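Local coordinates for non-toxic crystal protein (Bacillus thuringiensis, PDB 2D42) that is a non-toxic parasporal crystal protein of unestablished function that closely resembles beta-pore-forming toxins of the aerolysin and epsilon-toxin type in structure, at residues A[99-105]-A[117-123]. Numbering follows the deposited sequence.
Sequences ITGKYFA and RIAFEGA
Tyr103 and Phe120 form a hydrogen-bonded pair in an antiparallel beta hairpin, strands 101-109 and 114-122, which lies near the middle of this elongated, aerolysin-like molecule. Three such pairs tie the backbones together: Gly101 with Gly122, Tyr103 with Phe120 and Ala105 with Ile118. The straightest single bond runs from Gly101 N to Gly122 O, at 2.7 Å and 174°, whereas Phe120 N reaches Tyr103 O at 3.0 Å from 40° above the carbonyl plane. CA-H...O contacts fill the intervals, as from Glu121 CA to Gly101 O at 3.1 Å.

On the face of Tyr103, Ala105, Ile118 and Phe120 the contacts are apolar. Phe120 has its CG wedged between the backbone N and carbonyl carbon (chi1 63°), which turns its ring toward Tyr103, whose CB lies over one face of that ring, 3.6 Å from the centroid, in a CH-pi contact. Ala42 touches both aromatic side chains, and Ile228 packs on Phe120. Tyr103 lays one ring face against Gly101 C, where Gly101 has no CB to obstruct its hydroxyl.

On the face of Lys102, Phe104, Ala119 and Glu121, Lys102 NZ stays 4.2 Å from Glu121 OE2, too far for a salt bridge. Phe104 CE1 presses on Ala119 CB at 3.3 Å, while its CD1 meets the edge of the Arg117 guanidinium, 3.6 Å from NE.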
loop_
_atom_site.group_PDB
_atom_site.type_symbol
_atom_site.label_atom_id
_atom_site.label_comp_id
_atom_site.label_asym_id
_atom_site.label_seq_id
_atom_site.Cartn_x
_atom_site.Cartn_y
_atom_site.Cartn_z
ATOM N N ILE A 99 2.794 8.141 9.123
ATOM C CA ILE A 99 1.469 7.533 9.096
ATOM C C ILE A 99 1.470 6.342 8.150
ATOM O O ILE A 99 1.785 6.475 6.969
ATOM C CB ILE A 99 0.401 8.507 8.584
ATOM C CG1 ILE A 99 0.444 9.815 9.369
ATOM C CG2 ILE A 99 -0.977 7.873 8.715
ATOM C CD1 ILE A 99 -0.353 10.915 8.706
ATOM N N THR A 100 1.124 5.177 8.673
ATOM C CA THR A 100 1.064 3.984 7.853
ATOM C C THR A 100 -0.366 3.768 7.371
ATOM O O THR A 100 -1.288 3.689 8.173
ATOM C CB THR A 100 1.520 2.757 8.641
ATOM O OG1 THR A 100 2.915 2.886 8.946
ATOM C CG2 THR A 100 1.299 1.490 7.828
ATOM N N GLY A 101 -0.548 3.699 6.056
ATOM C CA GLY A 101 -1.877 3.475 5.510
ATOM C C GLY A 101 -2.057 2.062 4.967
ATOM O O GLY A 101 -1.083 1.400 4.601
ATOM N N LYS A 102 -3.303 1.596 4.927
ATOM C CA LYS A 102 -3.624 0.266 4.403
ATOM C C LYS A 102 -4.289 0.514 3.051
ATOM O O LYS A 102 -5.180 1.358 2.953
ATOM C CB LYS A 102 -4.602 -0.451 5.334
ATOM C CG LYS A 102 -4.453 -1.968 5.383
ATOM C CD LYS A 102 -4.519 -2.616 4.001
ATOM C CE LYS A 102 -4.523 -4.135 4.116
ATOM N NZ LYS A 102 -3.411 -4.643 4.973
ATOM N N TYR A 103 -3.860 -0.201 2.014
ATOM C CA TYR A 103 -4.422 -0.001 0.672
ATOM C C TYR A 103 -4.785 -1.311 -0.041
ATOM O O TYR A 103 -4.394 -2.393 0.391
ATOM C CB TYR A 103 -3.428 0.771 -0.193
ATOM C CG TYR A 103 -2.850 2.010 0.463
ATOM C CD1 TYR A 103 -3.597 3.182 0.575
ATOM C CD2 TYR A 103 -1.549 2.008 0.959
ATOM C CE1 TYR A 103 -3.055 4.325 1.163
ATOM C CE2 TYR A 103 -0.999 3.146 1.550
ATOM C CZ TYR A 103 -1.754 4.298 1.643
ATOM O OH TYR A 103 -1.189 5.430 2.179
ATOM N N PHE A 104 -5.530 -1.193 -1.140
ATOM C CA PHE A 104 -5.966 -2.345 -1.930
ATOM C C PHE A 104 -5.981 -2.007 -3.420
ATOM O O PHE A 104 -5.975 -0.839 -3.807
ATOM C CB PHE A 104 -7.369 -2.784 -1.506
ATOM C CG PHE A 104 -7.420 -3.424 -0.148
ATOM C CD1 PHE A 104 -7.229 -4.799 0.001
ATOM C CD2 PHE A 104 -7.638 -2.650 0.991
ATOM C CE1 PHE A 104 -7.257 -5.389 1.262
ATOM C CE2 PHE A 104 -7.668 -3.234 2.259
ATOM C CZ PHE A 104 -7.475 -4.609 2.392
ATOM N N ALA A 105 -5.992 -3.040 -4.252
ATOM C CA ALA A 105 -6.018 -2.859 -5.695
ATOM C C ALA A 105 -6.465 -4.155 -6.361
ATOM O O ALA A 105 -6.001 -5.240 -6.002
ATOM C CB ALA A 105 -4.645 -2.457 -6.196
ATOM N N ARG A 117 -7.104 -9.438 -5.975
ATOM C CA ARG A 117 -7.140 -8.212 -5.175
ATOM C C ARG A 117 -5.961 -8.255 -4.212
ATOM O O ARG A 117 -5.881 -9.148 -3.381
ATOM C CB ARG A 117 -8.443 -8.122 -4.366
ATOM C CG ARG A 117 -8.699 -6.739 -3.749
ATOM C CD ARG A 117 -9.940 -6.723 -2.843
ATOM N NE ARG A 117 -9.585 -7.058 -1.468
ATOM C CZ ARG A 117 -10.113 -8.055 -0.760
ATOM N NH1 ARG A 117 -11.044 -8.842 -1.287
ATOM N NH2 ARG A 117 -9.694 -8.268 0.482
ATOM N N ILE A 118 -5.041 -7.306 -4.328
ATOM C CA ILE A 118 -3.895 -7.286 -3.432
ATOM C C ILE A 118 -4.135 -6.273 -2.319
ATOM O O ILE A 118 -4.997 -5.397 -2.433
ATOM C CB ILE A 118 -2.592 -6.868 -4.141
ATOM C CG1 ILE A 118 -2.701 -5.410 -4.599
ATOM C CG2 ILE A 118 -2.296 -7.804 -5.317
ATOM C CD1 ILE A 118 -1.376 -4.792 -4.924
ATOM N N ALA A 119 -3.360 -6.408 -1.249
ATOM C CA ALA A 119 -3.438 -5.511 -0.108
ATOM C C ALA A 119 -2.000 -5.140 0.211
ATOM O O ALA A 119 -1.089 -5.975 0.082
ATOM C CB ALA A 119 -4.079 -6.217 1.090
ATOM N N PHE A 120 -1.788 -3.882 0.584
ATOM C CA PHE A 120 -0.459 -3.419 0.938
ATOM C C PHE A 120 -0.506 -2.254 1.915
ATOM O O PHE A 120 -1.562 -1.630 2.113
ATOM C CB PHE A 120 0.334 -3.047 -0.327
ATOM C CG PHE A 120 -0.244 -1.897 -1.126
ATOM C CD1 PHE A 120 0.288 -0.614 -1.005
ATOM C CD2 PHE A 120 -1.259 -2.111 -2.050
ATOM C CE1 PHE A 120 -0.177 0.436 -1.797
ATOM C CE2 PHE A 120 -1.736 -1.071 -2.849
ATOM C CZ PHE A 120 -1.192 0.208 -2.725
ATOM N N GLU A 121 0.626 -1.995 2.564
ATOM C CA GLU A 121 0.724 -0.893 3.511
ATOM C C GLU A 121 1.854 0.011 3.057
ATOM O O GLU A 121 2.786 -0.427 2.366
ATOM C CB GLU A 121 1.013 -1.397 4.928
ATOM C CG GLU A 121 -0.100 -2.209 5.544
ATOM C CD GLU A 121 0.212 -2.627 6.974
ATOM O OE1 GLU A 121 1.405 -2.675 7.338
ATOM O OE2 GLU A 121 -0.733 -2.924 7.733
ATOM N N GLY A 122 1.773 1.276 3.445
ATOM C CA GLY A 122 2.796 2.222 3.057
ATOM C C GLY A 122 2.606 3.551 3.761
ATOM O O GLY A 122 1.546 3.821 4.334
ATOM N N ALA A 123 3.640 4.380 3.720
ATOM C CA ALA A 123 3.597 5.684 4.358
ATOM C C ALA A 123 3.968 6.727 3.321
ATOM O O ALA A 123 5.006 6.616 2.665
ATOM C CB ALA A 123 4.586 5.726 5.530
#